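Uncharacterized protein (Desulfotomaculum acetoxidans, PDB 3U4Y) is of unknown function but folds as a seven-bladed beta-propeller related to the lactonase family. Local coordinates at residues A[97-111]-A[121-135]. Sequence-based numbering, arbitrary orientation.
Sequences FAVTVTGLNHPFNMQ and ISTIPIPYDAVGIAI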
ATOM      1  N   PHE A  97      14.502   6.129   2.211  1.00 49.19           N
ATOM      2  CA  PHE A  97      14.294   4.827   2.871  1.00 41.96           C
ATOM      3  C   PHE A  97      13.009   4.113   2.496  1.00 40.91           C
ATOM      4  O   PHE A  97      12.007   4.740   2.155  1.00 31.16           O
ATOM      5  CB  PHE A  97      14.269   4.977   4.384  1.00 30.73           C
ATOM      6  CG  PHE A  97      15.515   5.538   4.946  1.00 33.45           C
ATOM      7  CD1 PHE A  97      16.637   4.751   5.081  1.00 36.32           C
ATOM      8  CD2 PHE A  97      15.572   6.856   5.339  1.00 31.74           C
ATOM      9  CE1 PHE A  97      17.785   5.273   5.600  1.00 42.40           C
ATOM     10  CE2 PHE A  97      16.722   7.386   5.862  1.00 32.39           C
ATOM     11  CZ  PHE A  97      17.826   6.598   5.995  1.00 41.88           C
ATOM     12  N   ALA A  98      13.050   2.789   2.599  1.00 38.56           N
ATOM     13  CA  ALA A  98      11.878   1.943   2.417  1.00 26.60           C
ATOM     14  C   ALA A  98      11.649   1.265   3.734  1.00 26.03           C
ATOM     15  O   ALA A  98      12.607   0.836   4.369  1.00 28.24           O
ATOM     16  CB  ALA A  98      12.131   0.904   1.353  1.00 27.18           C
ATOM     17  N   VAL A  99      10.393   1.173   4.163  1.00 34.10           N
ATOM     18  CA  VAL A  99      10.094   0.541   5.444  1.00 33.22           C
ATOM     19  C   VAL A  99       9.114  -0.609   5.285  1.00 36.90           C
ATOM     20  O   VAL A  99       8.119  -0.504   4.554  1.00 35.79           O
ATOM     21  CB  VAL A  99       9.565   1.528   6.473  1.00 25.82           C
ATOM     22  CG1 VAL A  99       9.351   0.816   7.759  1.00 34.95           C
ATOM     23  CG2 VAL A  99      10.553   2.644   6.688  1.00 24.96           C
ATOM     24  N   THR A 100       9.415  -1.708   5.974  1.00 31.25           N
ATOM     25  CA  THR A 100       8.693  -2.951   5.775  1.00 33.30           C
ATOM     26  C   THR A 100       8.118  -3.506   7.057  1.00 40.17           C
ATOM     27  O   THR A 100       8.702  -3.401   8.133  1.00 46.83           O
ATOM     28  CB  THR A 100       9.605  -4.029   5.207  1.00 40.51           C
ATOM     29  OG1 THR A 100      10.639  -3.411   4.439  1.00 47.55           O
ATOM     30  CG2 THR A 100       8.818  -4.973   4.332  1.00 36.31           C
ATOM     31  N   VAL A 101       6.968  -4.136   6.922  1.00 34.68           N
ATOM     32  CA  VAL A 101       6.308  -4.710   8.062  1.00 35.45           C
ATOM     33  C   VAL A 101       6.189  -6.225   7.864  1.00 39.48           C
ATOM     34  O   VAL A 101       6.295  -6.735   6.744  1.00 35.45           O
ATOM     35  CB  VAL A 101       4.960  -3.991   8.288  1.00 42.18           C
ATOM     36  CG1 VAL A 101       3.822  -4.968   8.600  1.00 53.33           C
ATOM     37  CG2 VAL A 101       5.128  -2.947   9.371  1.00 33.78           C
ATOM     38  N   THR A 102       5.982  -6.941   8.960  1.00 36.74           N
ATOM     39  CA  THR A 102       5.991  -8.392   8.936  1.00 36.31           C
ATOM     40  C   THR A 102       4.946  -9.019   8.022  1.00 38.22           C
ATOM     41  O   THR A 102       3.915  -8.410   7.722  1.00 42.27           O
ATOM     42  CB  THR A 102       5.760  -8.943  10.331  1.00 35.53           C
ATOM     43  OG1 THR A 102       6.133 -10.325  10.366  1.00 41.71           O
ATOM     44  CG2 THR A 102       4.307  -8.786  10.697  1.00 35.27           C
ATOM     45  N   GLY A 103       5.244 -10.246   7.589  1.00 38.33           N
ATOM     46  CA  GLY A 103       4.317 -11.096   6.862  1.00 33.28           C
ATOM     47  C   GLY A 103       3.944 -12.305   7.723  1.00 39.91           C
ATOM     48  O   GLY A 103       3.939 -12.225   8.953  1.00 32.46           O
ATOM     49  N   LEU A 104       3.651 -13.437   7.089  1.00 38.89           N
ATOM     50  CA  LEU A 104       3.165 -14.600   7.821  1.00 29.80           C
ATOM     51  C   LEU A 104       4.163 -15.205   8.808  1.00 33.76           C
ATOM     52  O   LEU A 104       3.805 -15.467   9.957  1.00 34.68           O
ATOM     53  CB  LEU A 104       2.674 -15.680   6.857  1.00 35.71           C
ATOM     54  CG  LEU A 104       1.501 -16.565   7.293  1.00 31.24           C
ATOM     55  CD1 LEU A 104       1.658 -17.947   6.700  1.00 22.54           C
ATOM     56  CD2 LEU A 104       1.371 -16.650   8.801  1.00 24.33           C
ATOM     57  N   ASN A 105       5.399 -15.456   8.389  1.00 43.76           N
ATOM     58  CA  ASN A 105       6.298 -16.162   9.309  1.00 66.89           C
ATOM     59  C   ASN A 105       7.007 -15.230  10.261  1.00 48.99           C
ATOM     60  O   ASN A 105       7.290 -14.082   9.930  1.00 44.31           O
ATOM     61  CB  ASN A 105       7.278 -17.104   8.595  1.00 86.81           C
ATOM     62  CG  ASN A 105       7.798 -16.526   7.309  1.00100.36           C
ATOM     63  OD1 ASN A 105       7.026 -16.267   6.385  1.00104.37           O
ATOM     64  ND2 ASN A 105       9.114 -16.331   7.226  1.00104.70           N
ATOM     65  N   HIS A 106       7.263 -15.729  11.460  1.00 33.58           N
ATOM     66  CA  HIS A 106       7.841 -14.905  12.497  1.00 37.68           C
ATOM     67  C   HIS A 106       9.358 -15.012  12.394  1.00 37.70           C
ATOM     68  O   HIS A 106       9.859 -15.795  11.603  1.00 42.22           O
ATOM     69  CB  HIS A 106       7.330 -15.351  13.872  1.00 47.52           C
ATOM     70  CG  HIS A 106       7.911 -16.649  14.341  1.00 67.41           C
ATOM     71  ND1 HIS A 106       7.742 -17.832  13.653  1.00 73.02           N
ATOM     72  CD2 HIS A 106       8.666 -16.946  15.425  1.00 73.57           C
ATOM     73  CE1 HIS A 106       8.371 -18.804  14.292  1.00 74.09           C
ATOM     74  NE2 HIS A 106       8.938 -18.293  15.370  1.00 77.94           N
ATOM     75  N   PRO A 107      10.097 -14.229  13.189  1.00 37.06           N
ATOM     76  CA  PRO A 107       9.590 -13.215  14.116  1.00 44.58           C
ATOM     77  C   PRO A 107       8.938 -12.040  13.398  1.00 51.54           C
ATOM     78  O   PRO A 107       8.937 -11.970  12.168  1.00 55.20           O
ATOM     79  CB  PRO A 107      10.848 -12.758  14.861  1.00 45.75           C
ATOM     80  CG  PRO A 107      11.993 -13.182  13.997  1.00 39.23           C
ATOM     81  CD  PRO A 107      11.539 -14.448  13.353  1.00 36.08           C
ATOM     82  N   PHE A 108       8.374 -11.127  14.174  1.00 57.75           N
ATOM     83  CA  PHE A 108       7.637 -10.014  13.604  1.00 55.38           C
ATOM     84  C   PHE A 108       8.436  -8.743  13.810  1.00 53.34           C
ATOM     85  O   PHE A 108       8.601  -8.269  14.932  1.00 47.07           O
ATOM     86  CB  PHE A 108       6.243  -9.928  14.231  1.00 48.47           C
ATOM     87  CG  PHE A 108       5.503 -11.247  14.232  1.00 47.86           C
ATOM     88  CD1 PHE A 108       5.213 -11.903  15.431  1.00 41.39           C
ATOM     89  CD2 PHE A 108       5.133 -11.854  13.029  1.00 41.03           C
ATOM     90  CE1 PHE A 108       4.550 -13.131  15.431  1.00 36.57           C
ATOM     91  CE2 PHE A 108       4.468 -13.079  13.013  1.00 36.80           C
ATOM     92  CZ  PHE A 108       4.175 -13.720  14.217  1.00 41.49           C
ATOM     93  N   ASN A 109       8.961  -8.211  12.714  1.00 43.48           N
ATOM     94  CA  ASN A 109       9.751  -7.001  12.798  1.00 43.67           C
ATOM     95  C   ASN A 109       9.378  -5.954  11.783  1.00 43.32           C
ATOM     96  O   ASN A 109       8.874  -6.256  10.700  1.00 52.48           O
ATOM     97  CB  ASN A 109      11.225  -7.311  12.595  1.00 47.62           C
ATOM     98  CG  ASN A 109      11.777  -8.185  13.653  1.00 42.16           C
ATOM     99  OD1 ASN A 109      12.010  -7.749  14.775  1.00 45.20           O
ATOM    100  ND2 ASN A 109      12.020  -9.432  13.304  1.00 43.17           N
HETATM  101  N   MSE A 110       9.672  -4.712  12.139  1.00 38.46           N
HETATM  102  CA  MSE A 110       9.651  -3.625  11.188  1.00 39.67           C
HETATM  103  C   MSE A 110      11.086  -3.334  10.787  1.00 37.74           C
HETATM  104  O   MSE A 110      11.968  -3.292  11.630  1.00 45.34           O
HETATM  105  CB  MSE A 110       9.006  -2.394  11.808  1.00 42.24           C
HETATM  106  CG  MSE A 110       9.257  -1.124  11.029  1.00 49.04           C
HETATM  107 SE   MSE A 110       8.326   0.410  11.782  0.88 45.71          SE
HETATM  108  CE  MSE A 110       6.534  -0.284  11.493  1.00 24.17           C
ATOM    109  N   GLN A 111      11.320  -3.130   9.498  1.00 37.04           N
ATOM    110  CA  GLN A 111      12.676  -3.003   8.985  1.00 31.72           C
ATOM    111  C   GLN A 111      12.764  -1.862   7.998  1.00 32.04           C
ATOM    112  O   GLN A 111      11.909  -1.750   7.111  1.00 33.92           O
ATOM    113  CB  GLN A 111      13.082  -4.286   8.260  1.00 38.55           C
ATOM    114  CG  GLN A 111      12.887  -5.572   9.053  1.00 42.92           C
ATOM    115  CD  GLN A 111      13.592  -6.738   8.402  1.00 42.31           C
ATOM    116  OE1 GLN A 111      14.791  -6.925   8.593  1.00 55.47           O
ATOM    117  NE2 GLN A 111      12.864  -7.509   7.604  1.00 33.18           N
ATOM    118  N   ILE A 121      19.027  -0.972   7.724  1.00 48.01           N
ATOM    119  CA  ILE A 121      19.595  -0.005   8.646  1.00 46.06           C
ATOM    120  C   ILE A 121      19.117  -0.281  10.050  1.00 36.44           C
ATOM    121  O   ILE A 121      19.894  -0.238  10.995  1.00 37.84           O
ATOM    122  CB  ILE A 121      19.201   1.445   8.255  1.00 43.88           C
ATOM    123  CG1 ILE A 121      19.998   1.903   7.037  1.00 55.74           C
ATOM    124  CG2 ILE A 121      19.428   2.398   9.411  1.00 38.13           C
ATOM    125  CD1 ILE A 121      20.481   3.343   7.129  1.00 64.43           C
ATOM    126  N   SER A 122      17.828  -0.551  10.191  1.00 38.64           N
ATOM    127  CA  SER A 122      17.271  -0.781  11.515  1.00 48.78           C
ATOM    128  C   SER A 122      16.235  -1.875  11.522  1.00 47.99           C
ATOM    129  O   SER A 122      15.532  -2.114  10.538  1.00 45.29           O
ATOM    130  CB  SER A 122      16.675   0.498  12.110  1.00 49.76           C
ATOM    131  OG  SER A 122      16.297   0.290  13.464  1.00 45.97           O
ATOM    132  N   THR A 123      16.150  -2.535  12.663  1.00 49.81           N
ATOM    133  CA  THR A 123      15.172  -3.577  12.857  1.00 48.07           C
ATOM    134  C   THR A 123      14.619  -3.466  14.267  1.00 42.33           C
ATOM    135  O   THR A 123      15.363  -3.335  15.236  1.00 44.16           O
ATOM    136  CB  THR A 123      15.794  -4.954  12.611  1.00 49.97           C
ATOM    137  OG1 THR A 123      16.434  -4.954  11.325  1.00 54.47           O
ATOM    138  CG2 THR A 123      14.726  -6.027  12.646  1.00 45.37           C
ATOM    139  N   ILE A 124      13.299  -3.460  14.369  1.00 44.67           N
ATOM    140  CA  ILE A 124      12.645  -3.499  15.665  1.00 46.20           C
ATOM    141  C   ILE A 124      11.451  -4.444  15.619  1.00 46.11           C
ATOM    142  O   ILE A 124      10.815  -4.619  14.574  1.00 53.67           O
ATOM    143  CB  ILE A 124      12.244  -2.080  16.183  1.00 27.73           C
ATOM    144  CG1 ILE A 124      11.099  -1.470  15.371  1.00 19.37           C
ATOM    145  CG2 ILE A 124      13.450  -1.138  16.195  1.00 30.10           C
ATOM    146  CD1 ILE A 124      10.573  -0.210  15.988  1.00 17.10           C
ATOM    147  N   PRO A 125      11.150  -5.067  16.760  1.00 40.40           N
ATOM    148  CA  PRO A 125      10.038  -6.011  16.889  1.00 42.95           C
ATOM    149  C   PRO A 125       8.684  -5.302  16.944  1.00 40.05           C
ATOM    150  O   PRO A 125       8.521  -4.225  17.540  1.00 27.75           O
ATOM    151  CB  PRO A 125      10.324  -6.687  18.227  1.00 30.89           C
ATOM    152  CG  PRO A 125      10.951  -5.608  19.014  1.00 35.73           C
ATOM    153  CD  PRO A 125      11.790  -4.800  18.055  1.00 33.76           C
ATOM    154  N   ILE A 126       7.710  -5.937  16.310  1.00 37.63           N
ATOM    155  CA  ILE A 126       6.354  -5.440  16.275  1.00 31.62           C
ATOM    156  C   ILE A 126       5.439  -6.560  16.782  1.00 30.13           C
ATOM    157  O   ILE A 126       5.834  -7.728  16.801  1.00 36.12           O
ATOM    158  CB  ILE A 126       6.008  -4.975  14.844  1.00 25.40           C
ATOM    159  CG1 ILE A 126       6.024  -6.145  13.867  1.00 20.12           C
ATOM    160  CG2 ILE A 126       7.043  -3.975  14.373  1.00 22.37           C
ATOM    161  CD1 ILE A 126       5.513  -5.802  12.504  1.00 14.05           C
ATOM    162  N   PRO A 127       4.227  -6.212  17.227  1.00 30.68           N
ATOM    163  CA  PRO A 127       3.346  -7.218  17.821  1.00 27.39           C
ATOM    164  C   PRO A 127       2.876  -8.241  16.813  1.00 24.76           C
ATOM    165  O   PRO A 127       2.878  -7.977  15.618  1.00 27.70           O
ATOM    166  CB  PRO A 127       2.142  -6.400  18.301  1.00 28.07           C
ATOM    167  CG  PRO A 127       2.626  -5.016  18.387  1.00 31.40           C
ATOM    168  CD  PRO A 127       3.650  -4.866  17.310  1.00 38.72           C
ATOM    169  N   TYR A 128       2.451  -9.389  17.331  1.00 30.20           N
ATOM    170  CA  TYR A 128       1.928 -10.511  16.558  1.00 28.01           C
ATOM    171  C   TYR A 128       0.831 -10.180  15.538  1.00 31.50           C
ATOM    172  O   TYR A 128       0.791 -10.775  14.467  1.00 42.70           O
ATOM    173  CB  TYR A 128       1.413 -11.585  17.523  1.00 15.69           C
ATOM    174  CG  TYR A 128       0.116 -11.228  18.177  1.00 14.42           C
ATOM    175  CD1 TYR A 128      -1.080 -11.760  17.725  1.00 22.76           C
ATOM    176  CD2 TYR A 128       0.079 -10.343  19.229  1.00 21.32           C
ATOM    177  CE1 TYR A 128      -2.280 -11.425  18.315  1.00 25.09           C
ATOM    178  CE2 TYR A 128      -1.121  -9.988  19.831  1.00 20.10           C
ATOM    179  CZ  TYR A 128      -2.299 -10.533  19.376  1.00 25.45           C
ATOM    180  OH  TYR A 128      -3.492 -10.181  19.979  1.00 27.55           O
ATOM    181  N   ASP A 129      -0.046  -9.236  15.862  1.00 24.50           N
ATOM    182  CA  ASP A 129      -1.232  -8.976  15.037  1.00 31.88           C
ATOM    183  C   ASP A 129      -1.037  -7.863  14.037  1.00 29.80           C
ATOM    184  O   ASP A 129      -2.011  -7.381  13.463  1.00 35.05           O
ATOM    185  CB  ASP A 129      -2.456  -8.648  15.902  1.00 35.55           C
ATOM    186  CG  ASP A 129      -2.168  -7.586  16.940  1.00 36.43           C
ATOM    187  OD1 ASP A 129      -0.986  -7.330  17.251  1.00 38.13           O
ATOM    188  OD2 ASP A 129      -3.132  -7.018  17.467  1.00 34.05           O
ATOM    189  N   ALA A 130       0.221  -7.482  13.831  1.00 22.59           N
ATOM    190  CA  ALA A 130       0.604  -6.345  13.002  1.00 22.58           C
ATOM    191  C   ALA A 130       0.440  -6.569  11.490  1.00 32.19           C
ATOM    192  O   ALA A 130       1.082  -7.447  10.925  1.00 53.69           O
ATOM    193  CB  ALA A 130       2.024  -6.000  13.304  1.00 20.48           C
ATOM    194  N   VAL A 131      -0.421  -5.784  10.842  1.00 25.32           N
ATOM    195  CA  VAL A 131      -0.490  -5.743   9.377  1.00 32.87           C
ATOM    196  C   VAL A 131      -0.671  -4.316   8.854  1.00 36.50           C
ATOM    197  O   VAL A 131      -1.266  -3.467   9.519  1.00 42.41           O
ATOM    198  CB  VAL A 131      -1.600  -6.641   8.790  1.00 27.17           C
ATOM    199  CG1 VAL A 131      -1.504  -8.012   9.384  1.00 52.53           C
ATOM    200  CG2 VAL A 131      -2.966  -6.064   9.052  1.00 20.40           C
ATOM    201  N   GLY A 132      -0.160  -4.071   7.656  1.00 25.92           N
ATOM    202  CA  GLY A 132      -0.241  -2.767   7.041  1.00 31.10           C
ATOM    203  C   GLY A 132       0.788  -1.784   7.565  1.00 34.26           C
ATOM    204  O   GLY A 132       1.136  -1.798   8.750  1.00 19.74           O
ATOM    205  N   ILE A 133       1.292  -0.940   6.666  1.00 40.81           N
ATOM    206  CA  ILE A 133       2.169   0.161   7.053  1.00 39.57           C
ATOM    207  C   ILE A 133       1.843   1.404   6.236  1.00 40.16           C
ATOM    208  O   ILE A 133       1.347   1.329   5.099  1.00 47.88           O
ATOM    209  CB  ILE A 133       3.684  -0.196   6.958  1.00 24.90           C
ATOM    210  CG1 ILE A 133       4.541   0.854   7.650  1.00 17.44           C
ATOM    211  CG2 ILE A 133       4.143  -0.308   5.535  1.00 32.69           C
ATOM    212  CD1 ILE A 133       6.004   0.523   7.625  1.00 13.24           C
ATOM    213  N   ALA A 134       2.097   2.548   6.852  1.00 32.08           N
ATOM    214  CA  ALA A 134       1.898   3.823   6.203  1.00 32.41           C
ATOM    215  C   ALA A 134       2.866   4.838   6.799  1.00 26.04           C
ATOM    216  O   ALA A 134       3.004   4.950   8.021  1.00 13.93           O
ATOM    217  CB  ALA A 134       0.464   4.283   6.368  1.00 32.90           C
ATOM    218  N   ILE A 135       3.548   5.565   5.923  1.00 22.00           N
ATOM    219  CA  ILE A 135       4.438   6.637   6.354  1.00 31.09           C
ATOM    220  C   ILE A 135       3.860   7.999   5.972  1.00 34.01           C
ATOM    221  O   ILE A 135       3.456   8.207   4.822  1.00 45.33           O
ATOM    222  CB  ILE A 135       5.848   6.452   5.752  1.00 27.53           C
ATOM    223  CG1 ILE A 135       6.357   5.044   6.071  1.00 27.39           C
ATOM    224  CG2 ILE A 135       6.807   7.515   6.262  1.00 14.43           C
ATOM    225  CD1 ILE A 135       7.643   4.667   5.387  1.00 28.20           C
TER
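Ile126 is the side chain on which residues 97-111 and 121-135 close most extensively, and its CG1, CG2 and CD1 each take a different neighbour. CG1, held between the backbone N and the carbonyl carbon (chi1 64°), lies against the Phe108 carbonyl; CG2 packs 3.6 Å from Met110 CB; and CD1 reaches on to Thr102 CG2 at 3.7 Å. Backbone pairing anchors this wedge. Ile126 N gives a nearly straight bond to Phe108 O (2.9 Å), while Met110 and Ile124 exchange two bonds. These antiparallel pairs join the last two strands of one four-stranded propeller blade; after Pro125 the chain turns through Pro127 to Ala130, a type I turn, and begins the innermost strand of the next blade. The contact therefore illustrates how consecutive blades are sealed: strands 97-100 and 130-135 belong to different sheets, their axes 8.1 Å apart; no backbone pairing joins them, and the contact is made by side chains. Here Ile133, extended with CG1 anti to its own N (chi1 -168°), brings CD1 to 3.4 Å from Val99 CG1 at about a right angle, and the methyl CE of Met110, modelled as selenomethionine, meets the same CD1. Ile135 CD1 covers the other Val99 branch, and Val101 CG2 slides past Ile133 CB in the opposite direction, all in a buried layer to which Ile145 and Ile158 of the second blade also contribute. Between these two segments Phe97 meets only the partly exposed Ile121, whose CD1 lies at the ring edge. Packing is sparser toward solvent at the turn, where the partly exposed Phe108 ring sets CD1 3.7 Å from Tyr128 CA; the exposed Tyr128 points away overall, though its CB still touches Phe108 CE1.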